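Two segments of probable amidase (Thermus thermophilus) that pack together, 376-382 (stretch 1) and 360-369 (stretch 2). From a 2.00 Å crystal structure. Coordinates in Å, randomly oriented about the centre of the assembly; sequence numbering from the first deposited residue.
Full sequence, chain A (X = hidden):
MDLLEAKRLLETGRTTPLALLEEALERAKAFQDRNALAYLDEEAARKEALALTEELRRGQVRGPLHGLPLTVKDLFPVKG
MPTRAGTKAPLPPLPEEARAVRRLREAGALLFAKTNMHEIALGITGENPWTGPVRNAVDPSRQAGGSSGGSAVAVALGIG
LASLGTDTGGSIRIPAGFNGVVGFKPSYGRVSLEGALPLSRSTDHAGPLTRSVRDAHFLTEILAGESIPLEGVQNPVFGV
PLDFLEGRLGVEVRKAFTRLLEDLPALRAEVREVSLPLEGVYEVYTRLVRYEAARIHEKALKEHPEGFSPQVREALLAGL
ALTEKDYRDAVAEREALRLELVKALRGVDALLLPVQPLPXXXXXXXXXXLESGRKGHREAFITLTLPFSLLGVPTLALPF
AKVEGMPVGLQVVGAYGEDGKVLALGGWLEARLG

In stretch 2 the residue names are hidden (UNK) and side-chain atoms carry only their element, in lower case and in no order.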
# COMPACT_ATOMS: atom_id res chain seq x y z
N GLY A 376 -25.80 -3.22 -12.90
CA GLY A 376 -26.26 -3.73 -11.62
C GLY A 376 -26.02 -2.67 -10.56
O GLY A 376 -25.04 -1.93 -10.65
N HIS A 377 -26.90 -2.60 -9.58
CA HIS A 377 -26.83 -1.63 -8.49
C HIS A 377 -25.49 -1.63 -7.74
O HIS A 377 -24.87 -0.58 -7.58
CB HIS A 377 -27.97 -1.88 -7.50
CG HIS A 377 -28.02 -0.90 -6.35
ND1 HIS A 377 -27.08 -0.88 -5.35
CD2 HIS A 377 -28.91 0.07 -6.05
CE1 HIS A 377 -27.39 0.06 -4.47
NE2 HIS A 377 -28.50 0.65 -4.88
N ARG A 378 -25.06 -2.80 -7.29
CA ARG A 378 -23.81 -2.90 -6.55
C ARG A 378 -22.61 -2.33 -7.29
O ARG A 378 -21.92 -1.46 -6.77
CB ARG A 378 -23.51 -4.36 -6.17
CG ARG A 378 -22.19 -4.53 -5.42
CD ARG A 378 -22.07 -5.91 -4.76
NE ARG A 378 -20.87 -6.01 -3.93
CZ ARG A 378 -19.67 -6.34 -4.40
NH1 ARG A 378 -19.49 -6.61 -5.68
NH2 ARG A 378 -18.63 -6.40 -3.58
N GLU A 379 -22.38 -2.80 -8.51
CA GLU A 379 -21.24 -2.32 -9.28
C GLU A 379 -21.34 -0.84 -9.61
O GLU A 379 -20.33 -0.14 -9.64
CB GLU A 379 -21.07 -3.15 -10.56
CG GLU A 379 -19.85 -2.75 -11.40
CD GLU A 379 -19.42 -3.83 -12.39
OE1 GLU A 379 -20.30 -4.45 -13.02
OE2 GLU A 379 -18.20 -4.04 -12.55
N ALA A 380 -22.55 -0.34 -9.84
CA ALA A 380 -22.71 1.08 -10.14
C ALA A 380 -22.40 1.96 -8.92
O ALA A 380 -21.75 3.00 -9.05
CB ALA A 380 -24.13 1.36 -10.63
N PHE A 381 -22.85 1.53 -7.74
CA PHE A 381 -22.68 2.30 -6.50
C PHE A 381 -21.50 1.98 -5.59
O PHE A 381 -21.34 2.63 -4.55
CB PHE A 381 -23.95 2.20 -5.65
CG PHE A 381 -25.09 3.00 -6.18
CD1 PHE A 381 -25.15 4.37 -5.98
CD2 PHE A 381 -26.13 2.38 -6.87
CE1 PHE A 381 -26.23 5.12 -6.45
CE2 PHE A 381 -27.21 3.11 -7.35
CZ PHE A 381 -27.26 4.49 -7.14
N ILE A 382 -20.71 0.98 -5.87
CA ILE A 382 -19.52 0.69 -5.08
C ILE A 382 -18.22 0.96 -5.84
O ILE A 382 -17.19 1.26 -5.24
CB ILE A 382 -19.55 -0.79 -4.59
CG1 ILE A 382 -18.77 -0.94 -3.30
CG2 ILE A 382 -18.99 -1.72 -5.66
CD1 ILE A 382 -19.43 -0.28 -2.11
N UNK A 360 -29.88 8.68 -4.45
CA UNK A 360 -30.37 7.45 -3.83
C UNK A 360 -31.61 6.96 -4.58
O UNK A 360 -32.57 7.69 -4.76
c UNK A 360 -30.72 7.71 -2.36
N UNK A 361 -31.59 5.69 -5.03
CA UNK A 361 -32.72 5.13 -5.77
C UNK A 361 -33.81 4.51 -4.89
O UNK A 361 -33.61 4.31 -3.69
c UNK A 361 -31.00 3.54 -5.75
c UNK A 361 -30.43 4.77 -5.04
c UNK A 361 -32.05 4.08 -6.65
N UNK A 362 -34.99 4.23 -5.47
CA UNK A 362 -36.09 3.63 -4.71
C UNK A 362 -35.67 2.30 -4.08
O UNK A 362 -34.81 1.58 -4.62
c UNK A 362 -36.95 4.59 -6.68
c UNK A 362 -37.17 3.43 -5.77
c UNK A 362 -35.43 4.64 -6.81
N UNK A 363 -36.27 1.97 -2.94
CA UNK A 363 -35.96 0.71 -2.29
C UNK A 363 -36.28 -0.39 -3.31
O UNK A 363 -37.22 -0.25 -4.08
c UNK A 363 -36.55 1.52 0.09
c UNK A 363 -35.21 1.16 0.73
c UNK A 363 -37.66 1.49 1.13
c UNK A 363 -36.83 0.53 -1.04
N UNK A 364 -35.47 -1.44 -3.33
CA UNK A 364 -35.70 -2.55 -4.25
C UNK A 364 -35.13 -2.41 -5.65
O UNK A 364 -35.29 -3.30 -6.48
N UNK A 365 -34.45 -1.30 -5.93
CA UNK A 365 -33.88 -1.08 -7.26
C UNK A 365 -32.62 -1.93 -7.46
O UNK A 365 -31.59 -1.69 -6.83
o UNK A 365 -34.67 1.21 -7.18
c UNK A 365 -33.07 0.66 -8.88
c UNK A 365 -33.52 0.40 -7.45
N UNK A 366 -32.72 -2.91 -8.34
CA UNK A 366 -31.60 -3.81 -8.59
C UNK A 366 -30.73 -3.41 -9.77
O UNK A 366 -29.57 -3.81 -9.85
o UNK A 366 -33.97 -7.46 -8.74
c UNK A 366 -32.12 -5.23 -8.76
o UNK A 366 -33.12 -7.92 -6.77
c UNK A 366 -32.92 -5.70 -7.56
c UNK A 366 -33.37 -7.13 -7.70
N UNK A 367 -31.29 -2.64 -10.69
CA UNK A 367 -30.54 -2.18 -11.86
C UNK A 367 -30.78 -0.70 -12.02
O UNK A 367 -31.86 -0.20 -11.73
o UNK A 367 -31.82 -4.76 -15.27
o UNK A 367 -29.84 -5.62 -14.92
c UNK A 367 -30.82 -4.39 -13.13
c UNK A 367 -31.00 -2.89 -13.13
c UNK A 367 -30.83 -4.97 -14.54
N UNK A 368 -29.76 0.01 -12.50
CA UNK A 368 -29.88 1.44 -12.70
C UNK A 368 -29.42 1.86 -14.08
O UNK A 368 -28.81 1.08 -14.82
c UNK A 368 -29.05 2.21 -11.65
c UNK A 368 -27.56 1.90 -11.83
c UNK A 368 -29.52 1.82 -10.25
N UNK A 369 -29.70 3.11 -14.42
CA UNK A 369 -29.34 3.67 -15.71
C UNK A 369 -28.15 4.61 -15.61
O UNK A 369 -28.25 5.69 -15.02
o UNK A 369 -29.94 4.08 -19.16
c UNK A 369 -31.36 3.63 -17.29
c UNK A 369 -30.55 3.20 -18.50
o UNK A 369 -30.51 1.99 -18.79
c UNK A 369 -30.53 4.43 -16.30

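Position 360 carries a single side-chain carbon, pointing away from the helix that begins at His377 and making no contact with it; one carbon and nothing more is alanine, Ala360. At position 361 three carbons close a ring onto the backbone nitrogen, and carbons of that ring lie against the side chains of His377 and Phe381; such a ring can only be proline. Pro361 points toward the helix: its CG lies 3.9 Å from NE2 of His377, at the edge of the imidazole, and its CD lies 3.8 Å from CZ of Phe381. One small ring thus touches both aromatic side chains.

Position 362 again has three carbons bonded back to its own nitrogen, so it is Pro362, but this ring is out of reach of stretch 1 and exposed. Position 363 has four carbons forked at the second, the pattern of leucine; Leu363, with chi1 m and chi2 t, also stays clear of the helix. Position 364 has no side-chain atoms at all and is glycine. At its phi/psi of 86/1 a CB would be jammed against the carbonyl O of Leu363, so the backbone itself calls for Gly364.

At position 365 one carbon carries an oxygen and a second carbon: threonine. With chi1 m, Thr365 closes the type II turn that starts at Pro362, its N donating to Pro362 O at 3.2 Å and its OG1 to the same Pro362 O at 2.6 Å. The hydroxyl is thus spent on the turn, while the backbone meets stretch 1: Thr365 O sits 3.3 Å from CD2 of His377.

Position 366 shows three carbons, the third carrying two oxygens. That composition is glutamate, and Glu366 points its CB away from the helix. Its value here is in the main chain, where His377 N donates a hydrogen bond to Glu366 O at 2.9 Å and a good angle of 154°. Position 367 has the same chain of three carbons ending in two oxygens, hence Glu367, also pointing away and exposed. Its CA lies 4.6 Å from the CA of Gly376, an antiparallel bridge of the non-hydrogen-bonded kind.

Position 368 has one carbon bearing two more, the branches lying against Ala380 and Phe381; this is the outline of valine. Val368 turns toward the helix, placing CG2 3.7 Å from CB of Ala380 and CG1 3.9 Å from CE2 of Phe381, at the edge of the phenyl ring. Position 369 repeats three carbons with two terminal oxygens; Glu369 is exposed and out of reach.

The rules are economical. One backbone hydrogen bond, from His377 N to Glu366 O, ties the first residue of the helix to the loop residue just before the strand. Beyond it, Val368 meets Ala380 and Phe381, while Pro361 reaches Phe381 and His377. Glu366 and Glu367 point their CA-to-CB bonds away; the 322 Å² buried comes mostly from His377, Val368, Phe381, Pro361 and Gly376.

Stretch 2 (360-369) APPLGTEEVE
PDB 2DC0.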